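Local coordinates for Rv3651-like N-terminal domain-containing protein (Mycobacterium tuberculosis, PDB 4Q6U) that is of uncharacterised function but carries three sensor-type domains, one GAF-like and two PAS-like, and so probably takes part in signal sensing, at residues A143-E157 and L253-R267. Residues are numbered along the deposited sequence; the frame is centred on the assembly and turned at random.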
ATOM      1  N   ALA B 143      14.416  19.147 -11.009  1.00 28.73           N
ATOM      2  CA  ALA B 143      13.001  18.825 -10.920  1.00 24.39           C
ATOM      3  C   ALA B 143      12.798  17.935  -9.706  1.00 24.40           C
ATOM      4  O   ALA B 143      13.695  17.161  -9.339  1.00 29.02           O
ATOM      5  CB  ALA B 143      12.510  18.135 -12.188  1.00 23.98           C
ATOM      6  N   PHE B 144      11.636  18.055  -9.074  1.00 24.28           N
ATOM      7  CA  PHE B 144      11.290  17.168  -7.964  1.00 25.11           C
ATOM      8  C   PHE B 144      11.427  15.711  -8.409  1.00 28.66           C
ATOM      9  O   PHE B 144      11.842  14.855  -7.634  1.00 25.79           O
ATOM     10  CB  PHE B 144       9.866  17.434  -7.456  1.00 27.44           C
ATOM     11  CG  PHE B 144       9.661  18.808  -6.871  1.00 32.37           C
ATOM     12  CD1 PHE B 144      10.735  19.581  -6.451  1.00 29.38           C
ATOM     13  CD2 PHE B 144       8.380  19.331  -6.748  1.00 28.51           C
ATOM     14  CE1 PHE B 144      10.543  20.849  -5.913  1.00 31.30           C
ATOM     15  CE2 PHE B 144       8.175  20.593  -6.206  1.00 26.32           C
ATOM     16  CZ  PHE B 144       9.258  21.358  -5.784  1.00 29.00           C
ATOM     17  N   ALA B 145      11.111  15.432  -9.670  1.00 29.64           N
ATOM     18  CA  ALA B 145      11.165  14.054 -10.164  1.00 25.95           C
ATOM     19  C   ALA B 145      12.606  13.523 -10.275  1.00 30.60           C
ATOM     20  O   ALA B 145      12.810  12.334 -10.531  1.00 27.92           O
ATOM     21  CB  ALA B 145      10.436  13.940 -11.538  1.00 19.96           C
ATOM     22  N   GLU B 146      13.603  14.390 -10.069  1.00 28.18           N
ATOM     23  CA  GLU B 146      14.999  13.945 -10.041  1.00 25.97           C
ATOM     24  C   GLU B 146      15.427  13.513  -8.630  1.00 29.25           C
ATOM     25  O   GLU B 146      16.452  12.849  -8.454  1.00 29.13           O
ATOM     26  CB  GLU B 146      15.941  15.056 -10.563  1.00 24.32           C
ATOM     27  CG  GLU B 146      15.677  15.447 -12.030  1.00 24.15           C
ATOM     28  CD  GLU B 146      16.622  16.520 -12.562  1.00 28.82           C
ATOM     29  OE1 GLU B 146      16.210  17.699 -12.594  1.00 33.42           O
ATOM     30  OE2 GLU B 146      17.758  16.189 -12.973  1.00 30.82           O
ATOM     31  N   ASP B 147      14.646  13.905  -7.625  1.00 27.85           N
ATOM     32  CA  ASP B 147      14.932  13.537  -6.240  1.00 26.58           C
ATOM     33  C   ASP B 147      14.097  12.321  -5.807  1.00 31.98           C
ATOM     34  O   ASP B 147      14.474  11.592  -4.903  1.00 38.74           O
ATOM     35  CB  ASP B 147      14.670  14.724  -5.308  1.00 26.81           C
ATOM     36  CG  ASP B 147      15.781  15.761  -5.362  1.00 32.01           C
ATOM     37  OD1 ASP B 147      16.677  15.624  -6.226  1.00 31.45           O
ATOM     38  OD2 ASP B 147      15.757  16.698  -4.530  1.00 29.94           O
ATOM     39  N   LEU B 148      12.958  12.121  -6.451  1.00 31.89           N
ATOM     40  CA  LEU B 148      12.135  10.944  -6.186  1.00 25.37           C
ATOM     41  C   LEU B 148      12.525   9.843  -7.164  1.00 28.81           C
ATOM     42  O   LEU B 148      12.915  10.128  -8.294  1.00 28.61           O
ATOM     43  CB  LEU B 148      10.655  11.293  -6.312  1.00 25.73           C
ATOM     44  CG  LEU B 148      10.154  12.341  -5.314  1.00 31.08           C
ATOM     45  CD1 LEU B 148       8.706  12.702  -5.602  1.00 21.28           C
ATOM     46  CD2 LEU B 148      10.306  11.838  -3.883  1.00 26.63           C
ATOM     47  N   PRO B 149      12.449   8.575  -6.734  1.00 27.26           N
ATOM     48  CA  PRO B 149      12.786   7.528  -7.695  1.00 28.70           C
ATOM     49  C   PRO B 149      11.791   7.512  -8.847  1.00 31.32           C
ATOM     50  O   PRO B 149      10.679   8.020  -8.691  1.00 29.41           O
ATOM     51  CB  PRO B 149      12.676   6.242  -6.871  1.00 31.02           C
ATOM     52  CG  PRO B 149      12.861   6.682  -5.469  1.00 33.48           C
ATOM     53  CD  PRO B 149      12.258   8.042  -5.371  1.00 29.73           C
ATOM     54  N   ALA B 150      12.197   6.969  -9.987  1.00 32.03           N
ATOM     55  CA  ALA B 150      11.246   6.664 -11.045  1.00 29.74           C
ATOM     56  C   ALA B 150      10.629   5.315 -10.706  1.00 23.79           C
ATOM     57  O   ALA B 150      11.319   4.451 -10.164  1.00 30.46           O
ATOM     58  CB  ALA B 150      11.918   6.632 -12.403  1.00 26.32           C
ATOM     59  N   ARG B 151       9.334   5.173 -10.985  1.00 27.61           N
ATOM     60  CA  ARG B 151       8.609   3.893 -10.890  1.00 26.77           C
ATOM     61  C   ARG B 151       8.417   3.395  -9.452  1.00 31.52           C
ATOM     62  O   ARG B 151       7.277   3.220  -9.008  1.00 30.70           O
ATOM     63  CB  ARG B 151       9.323   2.825 -11.745  1.00 30.72           C
ATOM     64  CG  ARG B 151       8.871   1.372 -11.546  1.00 39.20           C
ATOM     65  CD  ARG B 151       7.453   1.094 -12.044  1.00 36.70           C
ATOM     66  NE  ARG B 151       7.224   1.431 -13.452  1.00 30.38           N
ATOM     67  CZ  ARG B 151       7.359   0.580 -14.466  1.00 39.68           C
ATOM     68  NH1 ARG B 151       7.749  -0.666 -14.247  1.00 38.49           N
ATOM     69  NH2 ARG B 151       7.111   0.980 -15.709  1.00 43.77           N
ATOM     70  N   GLU B 152       9.511   3.176  -8.721  1.00 30.63           N
ATOM     71  CA  GLU B 152       9.425   2.632  -7.360  1.00 27.01           C
ATOM     72  C   GLU B 152       8.763   3.594  -6.370  1.00 23.47           C
ATOM     73  O   GLU B 152       9.035   4.790  -6.375  1.00 27.77           O
ATOM     74  CB  GLU B 152      10.820   2.263  -6.845  1.00 34.27           C
ATOM     75  CG  GLU B 152      11.661   1.494  -7.847  1.00 52.39           C
ATOM     76  CD  GLU B 152      11.155   0.086  -8.072  1.00 70.53           C
ATOM     77  OE1 GLU B 152      10.665  -0.534  -7.103  1.00 78.99           O
ATOM     78  OE2 GLU B 152      11.245  -0.399  -9.220  1.00 77.13           O
ATOM     79  N   LEU B 153       7.932   3.048  -5.490  1.00 24.34           N
ATOM     80  CA  LEU B 153       7.183   3.833  -4.513  1.00 26.19           C
ATOM     81  C   LEU B 153       7.708   3.600  -3.096  1.00 29.55           C
ATOM     82  O   LEU B 153       8.186   2.518  -2.777  1.00 34.03           O
ATOM     83  CB  LEU B 153       5.691   3.469  -4.572  1.00 30.96           C
ATOM     84  CG  LEU B 153       5.046   3.565  -5.960  1.00 28.08           C
ATOM     85  CD1 LEU B 153       3.567   3.186  -5.855  1.00 37.90           C
ATOM     86  CD2 LEU B 153       5.202   4.942  -6.531  1.00 27.34           C
ATOM     87  N   ASN B 154       7.583   4.603  -2.240  1.00 28.82           N
ATOM     88  CA  ASN B 154       8.073   4.476  -0.871  1.00 31.31           C
ATOM     89  C   ASN B 154       7.032   4.911   0.140  1.00 35.62           C
ATOM     90  O   ASN B 154       6.056   5.565  -0.237  1.00 31.79           O
ATOM     91  CB  ASN B 154       9.356   5.299  -0.704  1.00 31.77           C
ATOM     92  CG  ASN B 154      10.595   4.481  -0.961  1.00 29.13           C
ATOM     93  OD1 ASN B 154      10.909   3.562  -0.204  1.00 28.77           O
ATOM     94  ND2 ASN B 154      11.308   4.805  -2.030  1.00 29.41           N
ATOM     95  N   PRO B 155       7.218   4.531   1.426  1.00 38.45           N
ATOM     96  CA  PRO B 155       6.278   4.908   2.486  1.00 39.58           C
ATOM     97  C   PRO B 155       6.037   6.403   2.567  1.00 34.60           C
ATOM     98  O   PRO B 155       6.995   7.186   2.563  1.00 34.77           O
ATOM     99  CB  PRO B 155       6.969   4.417   3.764  1.00 47.19           C
ATOM    100  CG  PRO B 155       7.781   3.276   3.327  1.00 49.40           C
ATOM    101  CD  PRO B 155       8.225   3.571   1.919  1.00 42.49           C
ATOM    102  N   ASN B 156       4.767   6.782   2.676  1.00 33.62           N
ATOM    103  CA  ASN B 156       4.371   8.181   2.810  1.00 30.71           C
ATOM    104  C   ASN B 156       4.775   9.066   1.637  1.00 28.69           C
ATOM    105  O   ASN B 156       4.808  10.290   1.766  1.00 34.98           O
ATOM    106  CB  ASN B 156       4.930   8.765   4.117  1.00 34.92           C
ATOM    107  CG  ASN B 156       4.228   8.208   5.340  1.00 54.59           C
ATOM    108  OD1 ASN B 156       4.768   7.362   6.058  1.00 54.86           O
ATOM    109  ND2 ASN B 156       2.999   8.658   5.563  1.00 60.65           N
ATOM    110  N   GLU B 157       5.049   8.464   0.484  1.00 30.30           N
ATOM    111  CA  GLU B 157       5.337   9.255  -0.711  1.00 31.20           C
ATOM    112  C   GLU B 157       4.114  10.102  -1.100  1.00 32.64           C
ATOM    113  O   GLU B 157       4.252  11.179  -1.677  1.00 32.18           O
ATOM    114  CB  GLU B 157       5.770   8.358  -1.882  1.00 32.63           C
ATOM    115  CG  GLU B 157       6.275   9.151  -3.112  1.00 28.23           C
ATOM    116  CD  GLU B 157       7.250   8.359  -3.970  1.00 26.49           C
ATOM    117  OE1 GLU B 157       7.418   7.148  -3.729  1.00 27.46           O
ATOM    118  OE2 GLU B 157       7.857   8.946  -4.890  1.00 27.59           O
ATOM    119  N   LEU B 253       6.700  19.199 -12.683  1.00 31.78           N
ATOM    120  CA  LEU B 253       6.870  17.750 -12.724  1.00 29.65           C
ATOM    121  C   LEU B 253       7.218  17.216 -11.331  1.00 32.28           C
ATOM    122  O   LEU B 253       8.153  17.711 -10.684  1.00 32.33           O
ATOM    123  CB  LEU B 253       7.954  17.383 -13.734  1.00 31.78           C
ATOM    124  CG  LEU B 253       8.264  15.908 -13.954  1.00 40.66           C
ATOM    125  CD1 LEU B 253       7.069  15.172 -14.547  1.00 36.44           C
ATOM    126  CD2 LEU B 253       9.479  15.789 -14.861  1.00 40.27           C
ATOM    127  N   LEU B 254       6.465  16.220 -10.867  1.00 28.15           N
ATOM    128  CA  LEU B 254       6.646  15.701  -9.505  1.00 28.68           C
ATOM    129  C   LEU B 254       7.368  14.359  -9.455  1.00 30.53           C
ATOM    130  O   LEU B 254       8.298  14.176  -8.664  1.00 25.90           O
ATOM    131  CB  LEU B 254       5.297  15.552  -8.805  1.00 26.17           C
ATOM    132  CG  LEU B 254       4.380  16.772  -8.758  1.00 31.11           C
ATOM    133  CD1 LEU B 254       3.037  16.372  -8.179  1.00 31.00           C
ATOM    134  CD2 LEU B 254       5.005  17.920  -7.954  1.00 34.42           C
ATOM    135  N   LYS B 255       6.931  13.416 -10.286  1.00 23.53           N
ATOM    136  CA  LYS B 255       7.453  12.057 -10.220  1.00 24.63           C
ATOM    137  C   LYS B 255       7.269  11.302 -11.525  1.00 28.01           C
ATOM    138  O   LYS B 255       6.217  11.396 -12.149  1.00 33.59           O
ATOM    139  CB  LYS B 255       6.766  11.270  -9.099  1.00 26.82           C
ATOM    140  CG  LYS B 255       7.349   9.870  -8.926  1.00 23.64           C
ATOM    141  CD  LYS B 255       6.634   9.087  -7.872  1.00 32.61           C
ATOM    142  CE  LYS B 255       7.218   7.696  -7.762  1.00 29.81           C
ATOM    143  NZ  LYS B 255       8.460   7.627  -6.932  1.00 29.56           N
ATOM    144  N   TRP B 256       8.287  10.547 -11.924  1.00 26.66           N
ATOM    145  CA  TRP B 256       8.158   9.621 -13.050  1.00 27.88           C
ATOM    146  C   TRP B 256       7.637   8.281 -12.547  1.00 30.73           C
ATOM    147  O   TRP B 256       8.142   7.759 -11.559  1.00 23.75           O
ATOM    148  CB  TRP B 256       9.492   9.416 -13.760  1.00 24.01           C
ATOM    149  CG  TRP B 256       9.944  10.622 -14.525  1.00 27.43           C
ATOM    150  CD1 TRP B 256      10.947  11.477 -14.186  1.00 25.86           C
ATOM    151  CD2 TRP B 256       9.395  11.108 -15.753  1.00 30.33           C
ATOM    152  NE1 TRP B 256      11.065  12.472 -15.137  1.00 31.85           N
ATOM    153  CE2 TRP B 256      10.113  12.270 -16.104  1.00 27.30           C
ATOM    154  CE3 TRP B 256       8.355  10.673 -16.589  1.00 32.39           C
ATOM    155  CZ2 TRP B 256       9.837  12.999 -17.254  1.00 32.85           C
ATOM    156  CZ3 TRP B 256       8.080  11.403 -17.737  1.00 35.56           C
ATOM    157  CH2 TRP B 256       8.818  12.553 -18.058  1.00 31.48           C
ATOM    158  N   LEU B 257       6.633   7.733 -13.229  1.00 24.83           N
ATOM    159  CA  LEU B 257       6.040   6.443 -12.843  1.00 26.00           C
ATOM    160  C   LEU B 257       6.608   5.331 -13.715  1.00 28.16           C
ATOM    161  O   LEU B 257       6.626   4.167 -13.342  1.00 33.94           O
ATOM    162  CB  LEU B 257       4.521   6.501 -12.954  1.00 27.38           C
ATOM    163  CG  LEU B 257       3.843   7.468 -11.986  1.00 35.23           C
ATOM    164  CD1 LEU B 257       2.345   7.458 -12.200  1.00 34.26           C
ATOM    165  CD2 LEU B 257       4.182   7.126 -10.535  1.00 39.45           C
ATOM    166  N   ASP B 258       7.057   5.712 -14.901  1.00 29.06           N
ATOM    167  CA  ASP B 258       7.866   4.854 -15.748  1.00 29.15           C
ATOM    168  C   ASP B 258       9.234   5.509 -15.832  1.00 34.11           C
ATOM    169  O   ASP B 258       9.548   6.368 -15.017  1.00 39.03           O
ATOM    170  CB  ASP B 258       7.231   4.707 -17.128  1.00 33.23           C
ATOM    171  CG  ASP B 258       5.805   4.228 -17.046  1.00 28.20           C
ATOM    172  OD1 ASP B 258       5.574   3.222 -16.345  1.00 29.05           O
ATOM    173  OD2 ASP B 258       4.915   4.859 -17.658  1.00 32.49           O
ATOM    174  N   GLN B 259      10.046   5.123 -16.805  1.00 37.57           N
ATOM    175  CA  GLN B 259      11.320   5.807 -16.993  1.00 39.08           C
ATOM    176  C   GLN B 259      11.085   7.174 -17.639  1.00 42.36           C
ATOM    177  O   GLN B 259      10.106   7.366 -18.358  1.00 35.24           O
ATOM    178  CB  GLN B 259      12.277   4.964 -17.842  1.00 42.14           C
ATOM    179  CG  GLN B 259      12.788   3.715 -17.136  1.00 42.27           C
ATOM    180  CD  GLN B 259      13.168   3.966 -15.680  1.00 53.71           C
ATOM    181  OE1 GLN B 259      14.037   4.784 -15.386  1.00 61.93           O
ATOM    182  NE2 GLN B 259      12.508   3.259 -14.759  1.00 55.22           N
ATOM    183  N   PRO B 260      11.981   8.139 -17.380  1.00 41.11           N
ATOM    184  CA  PRO B 260      11.788   9.473 -17.965  1.00 34.91           C
ATOM    185  C   PRO B 260      11.752   9.434 -19.481  1.00 36.69           C
ATOM    186  O   PRO B 260      12.386   8.575 -20.094  1.00 44.22           O
ATOM    187  CB  PRO B 260      13.007  10.256 -17.477  1.00 31.39           C
ATOM    188  CG  PRO B 260      13.463   9.528 -16.257  1.00 40.63           C
ATOM    189  CD  PRO B 260      13.147   8.080 -16.483  1.00 39.06           C
ATOM    190  N   CYS B 261      10.994  10.342 -20.083  1.00 35.44           N
ATOM    191  CA  CYS B 261      10.945  10.403 -21.530  1.00 46.53           C
ATOM    192  C   CYS B 261      12.002  11.374 -22.016  1.00 45.56           C
ATOM    193  O   CYS B 261      12.285  12.389 -21.379  1.00 50.76           O
ATOM    194  CB  CYS B 261       9.557  10.813 -22.032  1.00 57.43           C
ATOM    195  SG  CYS B 261       9.245  12.576 -22.043  1.00 64.45           S
ATOM    196  N   SER B 262      12.609  11.035 -23.141  1.00 44.32           N
ATOM    197  CA  SER B 262      13.612  11.885 -23.746  1.00 53.62           C
ATOM    198  C   SER B 262      13.007  12.715 -24.878  1.00 44.84           C
ATOM    199  O   SER B 262      13.733  13.383 -25.604  1.00 53.38           O
ATOM    200  CB  SER B 262      14.783  11.041 -24.259  1.00 62.07           C
ATOM    201  OG  SER B 262      14.324   9.954 -25.044  1.00 65.98           O
ATOM    202  N   PHE B 263      11.679  12.684 -25.009  1.00 49.70           N
ATOM    203  CA  PHE B 263      10.994  13.445 -26.065  1.00 51.99           C
ATOM    204  C   PHE B 263      11.250  14.930 -25.907  1.00 44.09           C
ATOM    205  O   PHE B 263      11.363  15.649 -26.894  1.00 41.37           O
ATOM    206  CB  PHE B 263       9.471  13.238 -26.064  1.00 48.68           C
ATOM    207  CG  PHE B 263       9.036  11.820 -25.952  1.00 45.32           C
ATOM    208  CD1 PHE B 263       9.782  10.794 -26.502  1.00 51.84           C
ATOM    209  CD2 PHE B 263       7.861  11.513 -25.286  1.00 44.68           C
ATOM    210  CE1 PHE B 263       9.366   9.480 -26.376  1.00 58.82           C
ATOM    211  CE2 PHE B 263       7.442  10.213 -25.156  1.00 53.53           C
ATOM    212  CZ  PHE B 263       8.193   9.190 -25.705  1.00 62.44           C
ATOM    213  N   TYR B 264      11.306  15.398 -24.664  1.00 37.34           N
ATOM    214  CA  TYR B 264      11.475  16.827 -24.428  1.00 38.71           C
ATOM    215  C   TYR B 264      12.400  17.082 -23.227  1.00 38.49           C
ATOM    216  O   TYR B 264      12.692  16.175 -22.454  1.00 35.05           O
ATOM    217  CB  TYR B 264      10.106  17.494 -24.234  1.00 37.02           C
ATOM    218  CG  TYR B 264       9.466  17.285 -22.867  1.00 36.37           C
ATOM    219  CD1 TYR B 264       8.826  16.097 -22.543  1.00 36.97           C
ATOM    220  CD2 TYR B 264       9.482  18.292 -21.916  1.00 37.04           C
ATOM    221  CE1 TYR B 264       8.240  15.922 -21.298  1.00 35.94           C
ATOM    222  CE2 TYR B 264       8.900  18.124 -20.671  1.00 34.61           C
ATOM    223  CZ  TYR B 264       8.279  16.945 -20.368  1.00 32.44           C
ATOM    224  OH  TYR B 264       7.703  16.794 -19.129  1.00 40.51           O
ATOM    225  N   ASP B 265      12.874  18.315 -23.090  1.00 39.24           N
ATOM    226  CA  ASP B 265      13.866  18.637 -22.067  1.00 33.63           C
ATOM    227  C   ASP B 265      13.187  19.046 -20.769  1.00 33.46           C
ATOM    228  O   ASP B 265      13.134  20.233 -20.433  1.00 35.37           O
ATOM    229  CB  ASP B 265      14.804  19.752 -22.562  1.00 34.71           C
ATOM    230  CG  ASP B 265      16.117  19.804 -21.788  1.00 41.40           C
ATOM    231  OD1 ASP B 265      16.190  19.245 -20.672  1.00 33.70           O
ATOM    232  OD2 ASP B 265      17.078  20.416 -22.289  1.00 45.46           O
ATOM    233  N   TRP B 266      12.675  18.053 -20.042  1.00 30.93           N
ATOM    234  CA  TRP B 266      12.028  18.282 -18.757  1.00 31.73           C
ATOM    235  C   TRP B 266      13.033  18.718 -17.687  1.00 33.07           C
ATOM    236  O   TRP B 266      12.666  19.414 -16.743  1.00 29.46           O
ATOM    237  CB  TRP B 266      11.271  17.015 -18.292  1.00 33.20           C
ATOM    238  CG  TRP B 266      12.138  15.794 -18.198  1.00 35.88           C
ATOM    239  CD1 TRP B 266      12.480  14.946 -19.216  1.00 35.61           C
ATOM    240  CD2 TRP B 266      12.775  15.285 -17.022  1.00 32.15           C
ATOM    241  NE1 TRP B 266      13.298  13.946 -18.744  1.00 31.47           N
ATOM    242  CE2 TRP B 266      13.487  14.127 -17.402  1.00 31.53           C
ATOM    243  CE3 TRP B 266      12.808  15.694 -15.684  1.00 32.37           C
ATOM    244  CZ2 TRP B 266      14.236  13.377 -16.487  1.00 34.15           C
ATOM    245  CZ3 TRP B 266      13.545  14.939 -14.773  1.00 28.64           C
ATOM    246  CH2 TRP B 266      14.252  13.799 -15.186  1.00 26.44           C
ATOM    247  N   ARG B 267      14.296  18.324 -17.838  1.00 26.85           N
ATOM    248  CA  ARG B 267      15.306  18.671 -16.828  1.00 28.80           C
ATOM    249  C   ARG B 267      15.704  20.147 -16.895  1.00 29.70           C
ATOM    250  O   ARG B 267      15.736  20.836 -15.873  1.00 29.69           O
ATOM    251  CB  ARG B 267      16.541  17.777 -16.980  1.00 32.88           C
ATOM    252  CG  ARG B 267      16.304  16.347 -16.473  1.00 35.38           C
ATOM    253  CD  ARG B 267      17.561  15.484 -16.517  1.00 42.79           C
ATOM    254  NE  ARG B 267      18.644  16.051 -15.719  1.00 46.17           N
ATOM    255  CZ  ARG B 267      19.767  16.539 -16.235  1.00 48.97           C
ATOM    256  NH1 ARG B 267      19.960  16.509 -17.543  1.00 50.48           N
ATOM    257  NH2 ARG B 267      20.698  17.049 -15.444  1.00 41.68           N
TER
HETATM  258  O   HOH W   1       9.960  19.860 -10.342  1.00 33.36           O
HETATM  259  O   HOH W   2      10.731  10.452 -10.325  1.00 26.36           O
HETATM  260  O   HOH W   3      17.344  19.604 -14.046  1.00 32.45           O
HETATM  261  O   HOH W   4      19.982  17.518 -12.843  1.00 32.68           O
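Lys255, on strand 253-256, an edge strand within this chain of the C-terminal PAS-like sheet, reaches into the segment 143-157 of the middle PAS-like domain, a loop that ends on the first residue of helix 157-165, so the contact is an interdomain junction. Leu254 and Lys255 form a classic beta bulge opposite Leu245. From there the lysine can be followed outward: CB lies 4.2 Å from Leu148 CD1, CG skirts the carbonyl of Pro149, CD passes Glu157 OE2, and CE meets Leu153 CD2 at 3.6 Å. The Lys255 chain runs straight through chi3 and turns only at chi4 (82°), which brings NZ to three acceptors: the carbonyl oxygens of Pro149, from above its carbonyl plane, and Glu152, and the carboxylate of Glu157. The last is a salt bridge, with OE2 met on its syn side, while Glu157 OE1 accepts from Asn154 N. The ammonium is thus gripped by three bonds, and the buried carboxylate is probably stabilised as an anion.

Further along, Arg151 N donates to Trp256 O at 2.9 Å. The Arg151 side chain bends at chi2 and chi3, carrying NE to Leu257 O at 2.8 Å, in both the carbonyl and guanidinium planes, and NH2 to Asp258 OD1, a salt bridge that meets this oxygen on its anti side. Arg243 is a second partner of that oxygen.

At the other end, Ala145 CB packs 3.7 Å from Trp256 CD1. Glu146 CG touches Trp266 CZ3, and Arg267 NE donates to Glu146 OE2 at 2.9 Å, from 50° out of the carboxylate plane; water 4 links that same oxygen to Arg267 NH2.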